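PDB 4HD1: squalene synthase HpnC from Alicyclobacillus acidocaldarius subsp. acidocaldarius, which probably condenses prenyl diphosphates head to head, as do other members of the squalene/phytoene synthase family. Local coordinates for residues P105-D116 with Y131-L142. Numbering follows the deposited sequence.
Sequences PFLRLIEANRRD and YCRYSADPVGRL
Tyr134 lies against one side of helix 104-118, its side chain lodged among Arg108, Glu111, Ala112 and Arg115. Its CB sits 3.8 Å from Ala112 CB and near the carbonyl O of Arg108, which meets the ring at its edge, in plane. With CG anti to the carbonyl carbon (chi1 -64°), the ring runs out between the neighbouring side chains. CD1 and CE1 rub along the methylenes of Arg108 and Glu111, CD1 lying 3.7 Å from Glu111 CG. The Arg115 guanidinium lies over one face of the ring, toward CD2 and CE2, in an off-centre cation-pi contact that brings Arg115 NH2 to 3.2 Å from Tyr134 CE2. CZ and OH pass beside the same group, OH 3.8 Å from Arg115 NH1. Bends at chi2 and chi3 put the guanidinium there; Asp130 pairs with it, and Glu111 adds a long salt bridge. A leucine here has no ring to offer, and would probably leave the Arg115 guanidinium without its pi partner and the groove between Arg108 and Arg115 less well filled.

Further along, Pro138 CB packs 3.7 Å from Leu109 CG. Leu142 puts CD1 over one face of Phe106 and CD2 3.7 Å from Pro105 CB. Helix 41-56 touches Leu109 and Leu142 from outside the pair. The 137-142 part of helix 137-146 runs nearly antiparallel to 105-116, at 158°, within the all-helical prenyl synthase fold. Apolar packing thus holds the Pro105 end, while on the partly exposed side Arg108 lies between two other arginines, its NH2 3.4 Å from Arg133 NH2 and its NH1 3.9 Å from Arg141 NH1. Salt bridges of Arg108, Arg133 and Arg141 to Glu104, Asp130 and Asp159, respectively, probably ease the repulsion.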
loop_
_atom_site.group_PDB
_atom_site.type_symbol
_atom_site.label_atom_id
_atom_site.label_comp_id
_atom_site.label_asym_id
_atom_site.label_seq_id
_atom_site.Cartn_x
_atom_site.Cartn_y
_atom_site.Cartn_z
ATOM N N PRO A 105 1.205 3.639 -11.799
ATOM C CA PRO A 105 0.908 3.278 -10.406
ATOM C C PRO A 105 -0.571 3.374 -10.041
ATOM O O PRO A 105 -1.061 2.546 -9.273
ATOM C CB PRO A 105 1.723 4.288 -9.597
ATOM C CG PRO A 105 2.825 4.700 -10.514
ATOM C CD PRO A 105 2.216 4.711 -11.883
ATOM N N PHE A 106 -1.271 4.368 -10.587
ATOM C CA PHE A 106 -2.708 4.508 -10.354
ATOM C C PHE A 106 -3.479 3.315 -10.922
ATOM O O PHE A 106 -4.326 2.739 -10.231
ATOM C CB PHE A 106 -3.233 5.810 -10.948
ATOM C CG PHE A 106 -2.722 7.037 -10.255
ATOM C CD1 PHE A 106 -3.309 7.481 -9.075
ATOM C CD2 PHE A 106 -1.655 7.754 -10.784
ATOM C CE1 PHE A 106 -2.836 8.614 -8.432
ATOM C CE2 PHE A 106 -1.183 8.889 -10.149
ATOM C CZ PHE A 106 -1.773 9.321 -8.970
ATOM N N LEU A 107 -3.168 2.947 -12.168
ATOM C CA LEU A 107 -3.763 1.771 -12.817
ATOM C C LEU A 107 -3.448 0.468 -12.079
ATOM O O LEU A 107 -4.233 -0.467 -12.118
ATOM C CB LEU A 107 -3.306 1.654 -14.277
ATOM C CG LEU A 107 -3.713 2.733 -15.283
ATOM C CD1 LEU A 107 -2.918 2.575 -16.572
ATOM C CD2 LEU A 107 -5.207 2.704 -15.571
ATOM N N ARG A 108 -2.301 0.409 -11.410
ATOM C CA ARG A 108 -1.925 -0.792 -10.662
ATOM C C ARG A 108 -2.698 -0.935 -9.358
ATOM O O ARG A 108 -3.057 -2.044 -8.962
ATOM C CB ARG A 108 -0.419 -0.848 -10.424
ATOM C CG ARG A 108 0.317 -1.286 -11.669
ATOM C CD ARG A 108 1.805 -1.428 -11.445
ATOM N NE ARG A 108 2.409 -2.145 -12.563
ATOM C CZ ARG A 108 3.714 -2.345 -12.716
ATOM N NH1 ARG A 108 4.576 -1.879 -11.821
ATOM N NH2 ARG A 108 4.159 -3.011 -13.771
ATOM N N LEU A 109 -2.968 0.191 -8.710
ATOM C CA LEU A 109 -3.774 0.197 -7.495
ATOM C C LEU A 109 -5.203 -0.241 -7.779
ATOM O O LEU A 109 -5.824 -0.906 -6.946
ATOM C CB LEU A 109 -3.763 1.581 -6.851
ATOM C CG LEU A 109 -2.459 1.890 -6.128
ATOM C CD1 LEU A 109 -2.312 3.392 -5.935
ATOM C CD2 LEU A 109 -2.378 1.133 -4.803
ATOM N N ILE A 110 -5.706 0.149 -8.953
ATOM C CA ILE A 110 -7.023 -0.267 -9.443
ATOM C C ILE A 110 -7.015 -1.772 -9.708
ATOM O O ILE A 110 -7.928 -2.484 -9.294
ATOM C CB ILE A 110 -7.438 0.526 -10.712
ATOM C CG1 ILE A 110 -7.835 1.957 -10.327
ATOM C CG2 ILE A 110 -8.578 -0.168 -11.456
ATOM C CD1 ILE A 110 -8.057 2.887 -11.499
ATOM N N GLU A 111 -5.965 -2.237 -10.380
ATOM C CA GLU A 111 -5.766 -3.655 -10.674
ATOM C C GLU A 111 -5.605 -4.501 -9.407
ATOM O O GLU A 111 -6.030 -5.649 -9.386
ATOM C CB GLU A 111 -4.570 -3.837 -11.624
ATOM C CG GLU A 111 -4.186 -5.279 -11.953
ATOM C CD GLU A 111 -5.158 -5.982 -12.889
ATOM O OE1 GLU A 111 -6.151 -5.356 -13.331
ATOM O OE2 GLU A 111 -4.925 -7.176 -13.184
ATOM N N ALA A 112 -5.015 -3.928 -8.356
ATOM C CA ALA A 112 -4.844 -4.632 -7.079
ATOM C C ALA A 112 -6.175 -5.144 -6.536
ATOM O O ALA A 112 -6.255 -6.254 -6.012
ATOM C CB ALA A 112 -4.169 -3.736 -6.053
ATOM N N ASN A 113 -7.209 -4.321 -6.671
ATOM C CA ASN A 113 -8.564 -4.681 -6.278
ATOM C C ASN A 113 -9.094 -5.876 -7.094
ATOM O O ASN A 113 -9.717 -6.782 -6.534
ATOM C CB ASN A 113 -9.478 -3.456 -6.407
ATOM C CG ASN A 113 -10.859 -3.681 -5.823
ATOM O OD1 ASN A 113 -11.643 -4.492 -6.322
ATOM N ND2 ASN A 113 -11.175 -2.939 -4.769
ATOM N N ARG A 114 -8.829 -5.886 -8.401
ATOM C CA ARG A 114 -9.209 -7.016 -9.261
ATOM C C ARG A 114 -8.441 -8.285 -8.889
ATOM O O ARG A 114 -8.994 -9.383 -8.965
ATOM C CB ARG A 114 -8.986 -6.703 -10.743
ATOM C CG ARG A 114 -9.728 -5.480 -11.256
ATOM C CD ARG A 114 -9.568 -5.329 -12.762
ATOM N NE ARG A 114 -10.168 -4.089 -13.256
ATOM C CZ ARG A 114 -9.479 -3.023 -13.662
ATOM N NH1 ARG A 114 -8.147 -3.026 -13.649
ATOM N NH2 ARG A 114 -10.124 -1.946 -14.089
ATOM N N ARG A 115 -7.174 -8.131 -8.494
ATOM C CA ARG A 115 -6.347 -9.264 -8.061
ATOM C C ARG A 115 -6.900 -9.871 -6.778
ATOM O O ARG A 115 -6.930 -11.090 -6.628
ATOM C CB ARG A 115 -4.883 -8.856 -7.842
ATOM C CG ARG A 115 -4.269 -8.043 -8.966
ATOM C CD ARG A 115 -3.883 -8.893 -10.155
ATOM N NE ARG A 115 -2.507 -9.357 -10.014
ATOM C CZ ARG A 115 -1.645 -9.437 -11.019
ATOM N NH1 ARG A 115 -2.006 -9.075 -12.243
ATOM N NH2 ARG A 115 -0.418 -9.869 -10.796
ATOM N N ASP A 116 -7.341 -9.009 -5.864
ATOM C CA ASP A 116 -7.930 -9.442 -4.599
ATOM C C ASP A 116 -9.258 -10.175 -4.814
ATOM O O ASP A 116 -9.596 -11.065 -4.040
ATOM C CB ASP A 116 -8.123 -8.245 -3.665
ATOM C CG ASP A 116 -7.638 -8.513 -2.240
ATOM O OD1 ASP A 116 -6.591 -9.175 -2.049
ATOM O OD2 ASP A 116 -8.298 -8.028 -1.299
ATOM N N TYR A 131 1.490 -9.901 -6.220
ATOM C CA TYR A 131 0.352 -9.142 -5.706
ATOM C C TYR A 131 0.813 -7.806 -5.118
ATOM O O TYR A 131 0.217 -6.761 -5.397
ATOM C CB TYR A 131 -0.428 -9.956 -4.665
ATOM C CG TYR A 131 -1.520 -9.178 -3.951
ATOM C CD1 TYR A 131 -2.550 -8.563 -4.667
ATOM C CD2 TYR A 131 -1.528 -9.071 -2.559
ATOM C CE1 TYR A 131 -3.547 -7.849 -4.016
ATOM C CE2 TYR A 131 -2.524 -8.365 -1.895
ATOM C CZ TYR A 131 -3.528 -7.755 -2.627
ATOM O OH TYR A 131 -4.522 -7.054 -1.977
ATOM N N CYS A 132 1.885 -7.851 -4.326
ATOM C CA CYS A 132 2.476 -6.654 -3.717
ATOM C C CYS A 132 2.865 -5.579 -4.728
ATOM O O CYS A 132 2.801 -4.389 -4.415
ATOM C CB CYS A 132 3.679 -7.026 -2.857
ATOM S SG CYS A 132 3.218 -7.950 -1.379
ATOM N N ARG A 133 3.252 -5.998 -5.934
ATOM C CA ARG A 133 3.571 -5.063 -7.019
ATOM C C ARG A 133 2.373 -4.199 -7.440
ATOM O O ARG A 133 2.542 -3.195 -8.140
ATOM C CB ARG A 133 4.144 -5.803 -8.229
ATOM C CG ARG A 133 5.571 -6.299 -8.029
ATOM C CD ARG A 133 6.038 -7.203 -9.162
ATOM N NE ARG A 133 6.055 -6.506 -10.448
ATOM C CZ ARG A 133 5.125 -6.629 -11.393
ATOM N NH1 ARG A 133 4.087 -7.441 -11.216
ATOM N NH2 ARG A 133 5.236 -5.943 -12.523
ATOM N N TYR A 134 1.172 -4.587 -7.005
ATOM C CA TYR A 134 -0.053 -3.863 -7.352
ATOM C C TYR A 134 -0.673 -3.195 -6.140
ATOM O O TYR A 134 -1.208 -2.096 -6.247
ATOM C CB TYR A 134 -1.072 -4.787 -8.047
ATOM C CG TYR A 134 -0.566 -5.303 -9.375
ATOM C CD1 TYR A 134 -0.851 -4.629 -10.564
ATOM C CD2 TYR A 134 0.236 -6.445 -9.439
ATOM C CE1 TYR A 134 -0.363 -5.084 -11.781
ATOM C CE2 TYR A 134 0.727 -6.909 -10.648
ATOM C CZ TYR A 134 0.424 -6.229 -11.812
ATOM O OH TYR A 134 0.911 -6.697 -13.006
ATOM N N SER A 135 -0.592 -3.856 -4.991
ATOM C CA SER A 135 -1.240 -3.365 -3.781
ATOM C C SER A 135 -0.361 -2.441 -2.947
ATOM O O SER A 135 -0.876 -1.562 -2.268
ATOM C CB SER A 135 -1.713 -4.534 -2.919
ATOM O OG SER A 135 -0.667 -5.466 -2.721
ATOM N N ALA A 136 0.955 -2.635 -2.990
ATOM C CA ALA A 136 1.851 -1.935 -2.065
ATOM C C ALA A 136 2.811 -0.998 -2.769
ATOM O O ALA A 136 2.831 0.201 -2.471
ATOM C CB ALA A 136 2.613 -2.930 -1.200
ATOM N N ASP A 137 3.597 -1.546 -3.698
ATOM C CA ASP A 137 4.594 -0.771 -4.462
ATOM C C ASP A 137 4.089 0.557 -5.057
ATOM O O ASP A 137 4.813 1.550 -5.012
ATOM C CB ASP A 137 5.201 -1.606 -5.595
ATOM C CG ASP A 137 5.986 -2.813 -5.099
ATOM O OD1 ASP A 137 6.056 -3.042 -3.862
ATOM O OD2 ASP A 137 6.536 -3.534 -5.969
ATOM N N PRO A 138 2.864 0.584 -5.637
ATOM C CA PRO A 138 2.523 1.842 -6.309
ATOM C C PRO A 138 2.442 3.069 -5.383
ATOM O O PRO A 138 2.735 4.175 -5.832
ATOM C CB PRO A 138 1.174 1.534 -6.965
ATOM C CG PRO A 138 1.196 0.053 -7.171
ATOM C CD PRO A 138 1.872 -0.468 -5.933
ATOM N N VAL A 139 2.091 2.874 -4.110
ATOM C CA VAL A 139 2.028 3.980 -3.143
ATOM C C VAL A 139 3.400 4.640 -2.994
ATOM O O VAL A 139 3.536 5.875 -3.118
ATOM C CB VAL A 139 1.532 3.512 -1.759
ATOM C CG1 VAL A 139 1.347 4.710 -0.835
ATOM C CG2 VAL A 139 0.217 2.743 -1.886
ATOM N N GLY A 140 4.411 3.802 -2.736
ATOM C CA GLY A 140 5.796 4.234 -2.614
ATOM C C GLY A 140 6.268 5.008 -3.824
ATOM O O GLY A 140 6.903 6.054 -3.687
ATOM N N ARG A 141 5.939 4.509 -5.012
ATOM C CA ARG A 141 6.315 5.172 -6.263
ATOM C C ARG A 141 5.706 6.577 -6.420
ATOM O O ARG A 141 6.395 7.517 -6.849
ATOM C CB ARG A 141 5.985 4.276 -7.458
ATOM C CG ARG A 141 6.845 3.021 -7.480
ATOM C CD ARG A 141 6.553 2.099 -8.651
ATOM N NE ARG A 141 7.594 1.078 -8.728
ATOM C CZ ARG A 141 7.960 0.440 -9.837
ATOM N NH1 ARG A 141 7.359 0.692 -10.992
ATOM N NH2 ARG A 141 8.935 -0.457 -9.787
ATOM N N LEU A 142 4.429 6.711 -6.056
ATOM C CA LEU A 142 3.740 8.002 -6.073
ATOM C C LEU A 142 4.309 8.975 -5.036
ATOM O O LEU A 142 4.434 10.170 -5.310
ATOM C CB LEU A 142 2.227 7.823 -5.880
ATOM C CG LEU A 142 1.495 7.054 -6.989
ATOM C CD1 LEU A 142 0.062 6.737 -6.597
ATOM C CD2 LEU A 142 1.551 7.790 -8.325
#